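PDB 5IFF: uncharacterized protein from Pyrococcus abyssi, which acts as a restriction DNA glycosylase that binds double-stranded DNA and probably cleaves the bond between a base and its sugar. Local coordinates for residues Y91-F96 against L194-I199; Y103-G108 against I143-K148; G108-S113 against E125-V130. The protein carries 2 engineered substitutions. One frame throughout, in Å; residues are numbered along the deposited sequence.

Contact 1: residues Y91-F96 against L194-I199; sequences YELLKF and LLKAFI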
loop_
_atom_site.group_PDB
_atom_site.type_symbol
_atom_site.label_atom_id
_atom_site.label_comp_id
_atom_site.label_asym_id
_atom_site.label_seq_id
_atom_site.Cartn_x
_atom_site.Cartn_y
_atom_site.Cartn_z
ATOM N N TYR A 91 30.170 -29.308 4.753
ATOM C CA TYR A 91 30.819 -29.529 6.056
ATOM C C TYR A 91 31.681 -28.337 6.466
ATOM O O TYR A 91 31.770 -27.992 7.655
ATOM C CB TYR A 91 31.701 -30.783 6.047
ATOM C CG TYR A 91 31.006 -32.048 5.652
ATOM C CD1 TYR A 91 29.629 -32.238 5.886
ATOM C CD2 TYR A 91 31.734 -33.075 5.040
ATOM C CE1 TYR A 91 29.018 -33.483 5.504
ATOM C CE2 TYR A 91 31.154 -34.253 4.671
ATOM C CZ TYR A 91 29.795 -34.445 4.892
ATOM O OH TYR A 91 29.281 -35.653 4.465
ATOM N N GLU A 92 32.384 -27.751 5.478
ATOM C CA GLU A 92 33.187 -26.547 5.732
ATOM C C GLU A 92 32.316 -25.350 6.164
ATOM O O GLU A 92 32.684 -24.565 7.010
ATOM C CB GLU A 92 33.983 -26.151 4.476
ATOM C CG GLU A 92 35.150 -27.083 4.160
ATOM C CD GLU A 92 36.255 -27.030 5.206
ATOM O OE1 GLU A 92 36.807 -25.937 5.450
ATOM O OE2 GLU A 92 36.570 -28.088 5.787
ATOM N N LEU A 93 31.161 -25.219 5.574
ATOM C CA LEU A 93 30.282 -24.144 5.994
ATOM C C LEU A 93 29.719 -24.393 7.411
ATOM O O LEU A 93 29.564 -23.455 8.200
ATOM C CB LEU A 93 29.147 -23.981 5.001
ATOM C CG LEU A 93 29.591 -23.343 3.692
ATOM C CD1 LEU A 93 28.572 -23.632 2.606
ATOM C CD2 LEU A 93 29.773 -21.857 3.959
ATOM N N LEU A 94 29.377 -25.645 7.710
ATOM C CA LEU A 94 28.893 -25.970 9.079
ATOM C C LEU A 94 29.984 -25.700 10.120
ATOM O O LEU A 94 29.694 -25.195 11.245
ATOM C CB LEU A 94 28.400 -27.421 9.150
ATOM C CG LEU A 94 27.113 -27.712 8.350
ATOM C CD1 LEU A 94 26.835 -29.233 8.403
ATOM C CD2 LEU A 94 25.952 -26.922 8.876
ATOM N N LYS A 95 31.222 -26.017 9.764
ATOM C CA LYS A 95 32.381 -25.728 10.616
ATOM C C LYS A 95 32.573 -24.217 10.851
ATOM O O LYS A 95 32.915 -23.779 11.950
ATOM C CB LYS A 95 33.661 -26.279 10.003
ATOM C CG LYS A 95 34.841 -26.289 10.987
ATOM C CD LYS A 95 36.058 -27.072 10.437
ATOM C CE LYS A 95 35.659 -28.357 9.695
ATOM N NZ LYS A 95 36.685 -29.476 9.773
ATOM N N PHE A 96 32.427 -23.449 9.788
ATOM C CA PHE A 96 32.474 -21.984 9.887
ATOM C C PHE A 96 31.412 -21.466 10.879
ATOM O O PHE A 96 31.728 -20.698 11.813
ATOM C CB PHE A 96 32.278 -21.364 8.498
ATOM C CG PHE A 96 32.193 -19.845 8.502
ATOM C CD1 PHE A 96 33.337 -19.073 8.707
ATOM C CD2 PHE A 96 30.979 -19.213 8.301
ATOM C CE1 PHE A 96 33.278 -17.664 8.692
ATOM C CE2 PHE A 96 30.900 -17.804 8.292
ATOM C CZ PHE A 96 32.068 -17.033 8.491
ATOM N N LEU A 194 27.411 -16.111 0.283
ATOM C CA LEU A 194 26.110 -15.634 0.665
ATOM C C LEU A 194 25.623 -16.410 1.929
ATOM O O LEU A 194 25.020 -15.816 2.834
ATOM C CB LEU A 194 25.085 -15.779 -0.480
ATOM C CG LEU A 194 25.206 -14.663 -1.559
ATOM C CD1 LEU A 194 24.329 -15.072 -2.787
ATOM C CD2 LEU A 194 24.746 -13.312 -0.910
ATOM N N LEU A 195 25.970 -17.714 2.015
ATOM C CA LEU A 195 25.629 -18.512 3.207
ATOM C C LEU A 195 26.425 -17.986 4.361
ATOM O O LEU A 195 25.874 -17.780 5.421
ATOM C CB LEU A 195 25.935 -20.017 2.986
ATOM C CG LEU A 195 24.941 -20.645 1.990
ATOM C CD1 LEU A 195 25.560 -22.006 1.497
ATOM C CD2 LEU A 195 23.515 -20.878 2.584
ATOM N N LYS A 196 27.705 -17.704 4.133
ATOM C CA LYS A 196 28.538 -17.142 5.206
ATOM C C LYS A 196 28.050 -15.773 5.643
ATOM O O LYS A 196 28.111 -15.444 6.851
ATOM C CB LYS A 196 29.974 -17.047 4.778
ATOM C CG LYS A 196 30.630 -18.462 4.684
ATOM C CD LYS A 196 32.012 -18.396 4.014
ATOM C CE LYS A 196 32.997 -17.731 4.919
ATOM N NZ LYS A 196 34.385 -18.137 4.536
ATOM N N ALA A 197 27.579 -14.977 4.681
ATOM C CA ALA A 197 26.986 -13.668 5.022
ATOM C C ALA A 197 25.802 -13.824 6.003
ATOM O O ALA A 197 25.715 -13.119 7.020
ATOM C CB ALA A 197 26.547 -12.918 3.736
ATOM N N PHE A 198 24.879 -14.734 5.716
ATOM C CA PHE A 198 23.756 -14.898 6.586
ATOM C C PHE A 198 24.193 -15.422 7.967
ATOM O O PHE A 198 23.615 -15.043 9.008
ATOM C CB PHE A 198 22.720 -15.846 5.932
ATOM C CG PHE A 198 21.802 -15.147 4.973
ATOM C CD1 PHE A 198 20.877 -14.206 5.454
ATOM C CD2 PHE A 198 21.860 -15.392 3.595
ATOM C CE1 PHE A 198 19.981 -13.539 4.574
ATOM C CE2 PHE A 198 20.991 -14.719 2.701
ATOM C CZ PHE A 198 20.054 -13.799 3.188
ATOM N N ILE A 199 25.206 -16.290 7.964
ATOM C CA ILE A 199 25.738 -16.855 9.187
ATOM C C ILE A 199 26.297 -15.744 10.111
ATOM O O ILE A 199 26.093 -15.818 11.326
ATOM C CB ILE A 199 26.817 -17.914 8.867
ATOM C CG1 ILE A 199 26.125 -19.208 8.440
ATOM C CG2 ILE A 199 27.722 -18.190 10.067
ATOM C CD1 ILE A 199 27.111 -20.212 7.841
#
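Leu93 and Phe96 of helix 87-99 pack against Leu195, Lys196 and Ile199 of helix 188-201, forming a nearly parallel helix pair whose local axes cross at -20° and approach to 10.6 Å. At that spacing side chains, rather than backbones, fill the seam. The centre of it is the Phe96 ring. Lys196 brings CE over the middle of one face, 3.8 Å from the centroid, its CG lying by Phe96 CE2. The ammonium follows in a cation-pi contact, NZ lying 4.6 Å from the centroid and 20° off the ring normal. A bend at chi3 (71°) sets CE there. Ile199 reaches the same ring obliquely, its CG2 3.7 Å from Phe96 CE2. Leu93 closes the other end of the seam: CD1 meets Leu195 CD1 at 3.6 Å, while CD2 presses on Lys196 CG, also at 3.6 Å, and both partners cross the leucine at about a right angle. Tyr119 of the second subunit packs on Phe96, and Phe121 of that subunit on Lys196. An alanine in place of Phe96 would probably leave the Lys196 ammonium without its aromatic face, free its chain to turn and open a gap beside Ile199 CG2. The lysine thus serves twice, its methylenes as apolar filler between leucine and ring, its charge held over pi electrons where the seam meets a neighbouring subunit.

Contact 2: residues Y103-G108 against I143-K148; sequences YLEDKG and IVLKHK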
loop_
_atom_site.group_PDB
_atom_site.type_symbol
_atom_site.label_atom_id
_atom_site.label_comp_id
_atom_site.label_asym_id
_atom_site.label_seq_id
_atom_site.Cartn_x
_atom_site.Cartn_y
_atom_site.Cartn_z
ATOM N N TYR A 103 28.070 -11.178 15.740
ATOM C CA TYR A 103 27.255 -10.919 14.556
ATOM C C TYR A 103 27.201 -9.451 14.226
ATOM O O TYR A 103 27.379 -8.611 15.115
ATOM C CB TYR A 103 25.827 -11.450 14.772
ATOM C CG TYR A 103 25.857 -12.904 15.207
ATOM C CD1 TYR A 103 25.994 -13.919 14.272
ATOM C CD2 TYR A 103 25.788 -13.251 16.554
ATOM C CE1 TYR A 103 26.071 -15.289 14.682
ATOM C CE2 TYR A 103 25.827 -14.573 16.961
ATOM C CZ TYR A 103 25.965 -15.589 16.013
ATOM O OH TYR A 103 26.042 -16.913 16.394
ATOM N N LEU A 104 26.883 -9.148 12.972
ATOM C CA LEU A 104 26.733 -7.758 12.574
ATOM C C LEU A 104 25.674 -7.050 13.432
ATOM O O LEU A 104 25.910 -5.950 13.933
ATOM C CB LEU A 104 26.375 -7.664 11.104
ATOM C CG LEU A 104 26.486 -6.188 10.681
ATOM C CD1 LEU A 104 27.944 -5.722 10.631
ATOM C CD2 LEU A 104 25.749 -5.952 9.421
ATOM N N GLU A 105 24.521 -7.697 13.641
ATOM C CA GLU A 105 23.475 -7.132 14.521
ATOM C C GLU A 105 23.990 -6.787 15.928
ATOM O O GLU A 105 23.520 -5.817 16.513
ATOM C CB GLU A 105 22.267 -8.088 14.617
ATOM C CG GLU A 105 21.360 -7.989 13.371
ATOM C CD GLU A 105 20.046 -8.757 13.494
ATOM O OE1 GLU A 105 19.634 -9.059 14.650
ATOM O OE2 GLU A 105 19.448 -9.083 12.437
ATOM N N ASP A 106 24.980 -7.520 16.449
ATOM C CA ASP A 106 25.556 -7.181 17.757
ATOM C C ASP A 106 26.203 -5.779 17.820
ATOM O O ASP A 106 26.296 -5.181 18.898
ATOM C CB ASP A 106 26.601 -8.194 18.189
ATOM C CG ASP A 106 26.037 -9.630 18.327
ATOM O OD1 ASP A 106 24.802 -9.812 18.378
ATOM O OD2 ASP A 106 26.858 -10.574 18.377
ATOM N N LYS A 107 26.654 -5.279 16.677
ATOM C CA LYS A 107 27.356 -4.013 16.603
ATOM C C LYS A 107 26.385 -2.873 16.768
ATOM O O LYS A 107 26.662 -1.902 17.462
ATOM C CB LYS A 107 28.094 -3.879 15.274
ATOM C CG LYS A 107 29.369 -4.658 15.226
ATOM C CD LYS A 107 29.990 -4.626 13.847
ATOM C CE LYS A 107 31.043 -3.535 13.758
ATOM N NZ LYS A 107 32.255 -3.844 14.579
ATOM N N GLY A 108 25.240 -3.004 16.130
ATOM C CA GLY A 108 24.184 -2.020 16.267
ATOM C C GLY A 108 24.553 -0.712 15.595
ATOM O O GLY A 108 25.395 -0.673 14.701
ATOM N N ILE A 143 26.240 -6.768 3.875
ATOM C CA ILE A 143 25.257 -6.937 4.947
ATOM C C ILE A 143 25.048 -5.595 5.621
ATOM O O ILE A 143 25.997 -4.910 5.989
ATOM C CB ILE A 143 25.693 -7.979 5.990
ATOM C CG1 ILE A 143 26.342 -9.185 5.281
ATOM C CG2 ILE A 143 24.479 -8.416 6.895
ATOM C CD1 ILE A 143 27.295 -9.976 6.152
ATOM N N VAL A 144 23.807 -5.167 5.706
ATOM C CA VAL A 144 23.557 -3.841 6.283
ATOM C C VAL A 144 22.480 -3.999 7.354
ATOM O O VAL A 144 21.851 -5.065 7.451
ATOM C CB VAL A 144 23.092 -2.851 5.226
ATOM C CG1 VAL A 144 24.207 -2.615 4.196
ATOM C CG2 VAL A 144 21.864 -3.418 4.534
ATOM N N LEU A 145 22.295 -2.957 8.147
ATOM C CA LEU A 145 21.295 -2.964 9.207
ATOM C C LEU A 145 20.193 -1.967 8.896
ATOM O O LEU A 145 20.435 -0.932 8.249
ATOM C CB LEU A 145 21.915 -2.622 10.558
ATOM C CG LEU A 145 22.982 -3.602 11.056
ATOM C CD1 LEU A 145 23.349 -3.176 12.487
ATOM C CD2 LEU A 145 22.552 -5.074 10.984
ATOM N N LYS A 146 18.988 -2.300 9.360
ATOM C CA LYS A 146 17.832 -1.397 9.340
ATOM C C LYS A 146 17.141 -1.447 10.707
ATOM O O LYS A 146 17.134 -2.486 11.367
ATOM C CB LYS A 146 16.859 -1.781 8.217
ATOM C CG LYS A 146 15.775 -0.736 7.945
ATOM C CD LYS A 146 15.596 -0.512 6.425
ATOM C CE LYS A 146 14.850 0.782 6.117
ATOM N NZ LYS A 146 14.845 1.044 4.652
ATOM N N HIS A 147 16.594 -0.323 11.163
ATOM C CA HIS A 147 15.827 -0.367 12.401
ATOM C C HIS A 147 14.622 -1.248 12.173
ATOM O O HIS A 147 14.082 -1.277 11.063
ATOM C CB HIS A 147 15.410 1.027 12.856
ATOM C CG HIS A 147 16.454 1.709 13.676
ATOM N ND1 HIS A 147 17.103 2.856 13.260
ATOM C CD2 HIS A 147 16.985 1.393 14.880
ATOM C CE1 HIS A 147 17.975 3.223 14.181
ATOM N NE2 HIS A 147 17.924 2.350 15.176
ATOM N N LYS A 148 14.229 -2.003 13.197
ATOM C CA LYS A 148 13.059 -2.849 13.039
ATOM C C LYS A 148 11.828 -1.954 12.991
ATOM O O LYS A 148 11.803 -0.900 13.618
ATOM C CB LYS A 148 12.948 -3.868 14.158
ATOM C CG LYS A 148 14.035 -4.903 14.172
ATOM C CD LYS A 148 13.819 -5.850 15.328
ATOM C CE LYS A 148 12.708 -6.838 15.031
ATOM N NZ LYS A 148 13.070 -7.808 13.949
#
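Leu104, on the short, weakly bonded helix 104-107, meets Ile143 and Leu145 on strand 140-147, and one methyl does most of the touching. Leu104 CD2 lies 3.7 Å from Leu145 CD2 and 3.8 Å from Ile143 CG2, and it also rests on the backbone, 3.6 Å from Ile143 O. The leucine's CB is directed at the strand, and chi1 of -170° sets CG anti to the backbone N, on the side of the carbonyl carbon. Pro129 of strand 121-134 packs on both Leu104 and Leu145, while Ile143 also touches Val158, a residue seen to bind adenine in another structure of this protein. This is the tight part of the contact. Leu145 then spreads its two methyls: CD1 lies by the residue that ends the helix, 3.9 Å from Gly108 O, where phi of 70° turns the chain out of helical conformation.

The looser side begins at Glu105. Its CG approaches Leu145 CD2 at only 4.0 Å, and the carboxylate carries on past the leucine to hydrogen-bond through OE2 with Ser156 OG; Lys148 NZ stays 6.7 Å from that oxygen, too far for an ion pair. Facing away from the strand, Asp106 is exposed and accepts the Tyr103 N-H on OD2 from above its carboxylate plane, while Lys107 NZ leaves to make a salt bridge with Glu116 of the second subunit. The helix therefore meets the strand by van der Waals packing, largely of methyl groups, and its polar side chains are spent on its own turn, on Ser156 and on the neighbouring subunit.

Contact 3: residues G108-S113 against E125-V130; sequences GIRRES and EDVYPV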
loop_
_atom_site.group_PDB
_atom_site.type_symbol
_atom_site.label_atom_id
_atom_site.label_comp_id
_atom_site.label_asym_id
_atom_site.label_seq_id
_atom_site.Cartn_x
_atom_site.Cartn_y
_atom_site.Cartn_z
ATOM N N GLY A 108 25.240 -3.004 16.130
ATOM C CA GLY A 108 24.184 -2.020 16.267
ATOM C C GLY A 108 24.553 -0.712 15.595
ATOM O O GLY A 108 25.395 -0.673 14.701
ATOM N N ILE A 109 23.930 0.360 16.072
ATOM C CA ILE A 109 24.063 1.699 15.520
ATOM C C ILE A 109 24.484 2.671 16.618
ATOM O O ILE A 109 23.880 2.670 17.684
ATOM C CB ILE A 109 22.727 2.124 14.905
ATOM C CG1 ILE A 109 22.473 1.301 13.637
ATOM C CG2 ILE A 109 22.700 3.607 14.636
ATOM C CD1 ILE A 109 21.039 0.806 13.445
ATOM N N ARG A 110 25.523 3.475 16.403
ATOM C CA ARG A 110 25.919 4.440 17.437
ATOM C C ARG A 110 25.782 5.914 16.974
ATOM O O ARG A 110 25.891 6.214 15.786
ATOM C CB ARG A 110 27.352 4.159 17.895
ATOM C CG ARG A 110 28.442 4.487 16.883
ATOM C CD ARG A 110 29.816 4.112 17.434
ATOM N NE ARG A 110 30.920 4.734 16.697
ATOM C CZ ARG A 110 31.569 4.163 15.684
ATOM N NH1 ARG A 110 31.219 2.952 15.278
ATOM N NH2 ARG A 110 32.564 4.803 15.075
ATOM N N ARG A 111 25.525 6.826 17.910
ATOM C CA ARG A 111 25.486 8.243 17.560
ATOM C C ARG A 111 26.713 8.922 18.139
ATOM O O ARG A 111 26.985 8.810 19.330
ATOM C CB ARG A 111 24.209 8.920 18.056
ATOM C CG ARG A 111 24.170 10.431 17.714
ATOM C CD ARG A 111 22.990 11.150 18.318
ATOM N NE ARG A 111 21.686 10.698 17.826
ATOM C CZ ARG A 111 21.240 10.875 16.588
ATOM N NH1 ARG A 111 20.034 10.454 16.235
ATOM N NH2 ARG A 111 22.008 11.468 15.694
ATOM N N GLU A 112 27.470 9.604 17.285
ATOM C CA GLU A 112 28.685 10.279 17.712
ATOM C C GLU A 112 28.462 11.766 17.699
ATOM O O GLU A 112 27.834 12.299 16.785
ATOM C CB GLU A 112 29.870 9.931 16.811
ATOM C CG GLU A 112 30.349 8.478 16.896
ATOM C CD GLU A 112 31.717 8.275 16.242
ATOM O OE1 GLU A 112 32.268 9.250 15.685
ATOM O OE2 GLU A 112 32.242 7.141 16.283
ATOM N N SER A 113 28.966 12.424 18.735
ATOM C CA SER A 113 28.994 13.858 18.787
ATOM C C SER A 113 30.153 14.346 17.956
ATOM O O SER A 113 31.175 13.679 17.852
ATOM C CB SER A 113 29.131 14.360 20.235
ATOM O OG SER A 113 30.374 13.976 20.809
ATOM N N GLU A 125 26.499 12.485 14.340
ATOM C CA GLU A 125 26.570 11.539 13.235
ATOM C C GLU A 125 26.014 10.189 13.688
ATOM O O GLU A 125 26.447 9.667 14.709
ATOM C CB GLU A 125 28.017 11.419 12.737
ATOM C CG GLU A 125 28.450 12.539 11.799
ATOM C CD GLU A 125 29.953 12.507 11.411
ATOM O OE1 GLU A 125 30.770 11.879 12.122
ATOM O OE2 GLU A 125 30.313 13.124 10.384
ATOM N N ASP A 126 25.024 9.650 12.970
ATOM C CA ASP A 126 24.549 8.286 13.223
ATOM C C ASP A 126 25.355 7.308 12.358
ATOM O O ASP A 126 25.512 7.534 11.155
ATOM C CB ASP A 126 23.055 8.154 12.935
ATOM C CG ASP A 126 22.199 8.772 14.029
ATOM O OD1 ASP A 126 22.660 8.787 15.193
ATOM O OD2 ASP A 126 21.071 9.221 13.729
ATOM N N VAL A 127 25.846 6.221 12.960
ATOM C CA VAL A 127 26.871 5.409 12.310
ATOM C C VAL A 127 26.390 3.955 12.219
ATOM O O VAL A 127 26.162 3.318 13.248
ATOM C CB VAL A 127 28.238 5.468 13.065
ATOM C CG1 VAL A 127 29.341 4.863 12.223
ATOM C CG2 VAL A 127 28.605 6.914 13.453
ATOM N N TYR A 128 26.191 3.486 10.990
ATOM C CA TYR A 128 25.665 2.148 10.701
ATOM C C TYR A 128 26.773 1.214 10.206
ATOM O O TYR A 128 27.490 1.554 9.263
ATOM C CB TYR A 128 24.589 2.206 9.626
ATOM C CG TYR A 128 23.307 2.880 10.013
ATOM C CD1 TYR A 128 23.243 4.268 10.184
ATOM C CD2 TYR A 128 22.144 2.141 10.177
ATOM C CE1 TYR A 128 22.056 4.884 10.537
ATOM C CE2 TYR A 128 20.954 2.753 10.524
ATOM C CZ TYR A 128 20.919 4.127 10.697
ATOM O OH TYR A 128 19.733 4.726 11.035
ATOM N N PRO A 129 26.895 0.020 10.813
ATOM C CA PRO A 129 27.954 -0.896 10.375
ATOM C C PRO A 129 27.542 -1.620 9.088
ATOM O O PRO A 129 26.376 -2.017 8.940
ATOM C CB PRO A 129 28.076 -1.873 11.555
ATOM C CG PRO A 129 26.639 -2.026 11.992
ATOM C CD PRO A 129 26.001 -0.619 11.790
ATOM N N VAL A 130 28.487 -1.774 8.166
ATOM C CA VAL A 130 28.275 -2.512 6.938
ATOM C C VAL A 130 29.358 -3.584 6.773
ATOM O O VAL A 130 30.539 -3.295 6.923
ATOM C CB VAL A 130 28.296 -1.554 5.745
ATOM C CG1 VAL A 130 28.197 -2.287 4.424
ATOM C CG2 VAL A 130 27.146 -0.525 5.877
#
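Glu112 and Glu125 exchange a pair of backbone hydrogen bonds, Glu112 N to Glu125 O and Glu125 N to Glu112 O, each 2.8 Å long and the first almost straight at 171°. The next hydrogen-bonded pair is Arg110 with Val127: Val127 N reaches Arg110 O at 2.8 Å, and the return bond from Arg110 N to Val127 O is slacker at 3.2 Å. Between them, Arg111 and Asp126 form the non-hydrogen-bonded pair.

Side chains add charge. Arg110 grips Glu112 side-on along its own strand, NE and NH2 both donating to OE2, the latter at 2.7 Å. The oxygen lies in the guanidinium plane, which fixes the rotation of that group. CG of Arg110 lies between the backbone N and the carbonyl carbon (chi1 71°), which brings it 3.9 Å from Val127 CB, and Val127 CG1 lies over one guanidinium face, toward its rim. Arg110 NH1 goes on to a salt bridge with Glu125 of the second subunit, and Glu125 here is met in turn by Arg110 of that subunit, an exchange likely to ease the repulsion between nearby Glu112 and Glu125. On the other face of the sheet Arg111 and Asp126 pair by charge, although the place of Asp126 OD1 is doubtful.

Toward Gly108 the packing turns apolar. Ile109 CG1 makes a CH-pi contact 4.0 Å from the Tyr128 ring centroid, and CG2 stands over the centre of the same face. Separately, Gly108 O makes a close carbonyl contact with the proline ring, 3.0 Å from Pro129 CD. Strands 110-114 and 121-134 thus form an antiparallel beta-hairpin arm, and Asp126, Tyr128 and Val130, on the other edge of strand 121-134, carry the sheet into the second subunit.

The three contacts are nested along the chain: contact 3 lies inside the loop closed by contact 2, and contact 2 inside that closed by contact 1. Helix 87-99, helix 104-107 and strand 110-114 follow one another, leading from the helical part into the sheet. Contacts 2 and 3 share Gly108, have centres 11 Å apart and use neighbouring strands, 140-147 and 121-134. Contact 1, centred 18 Å from contact 2, still touches it, Ile199 O packing on Tyr103 CE1; contacts 1 and 3 are about 27 Å apart between centres and do not touch. All three touch the second subunit, so all lie at or near the subunit interface.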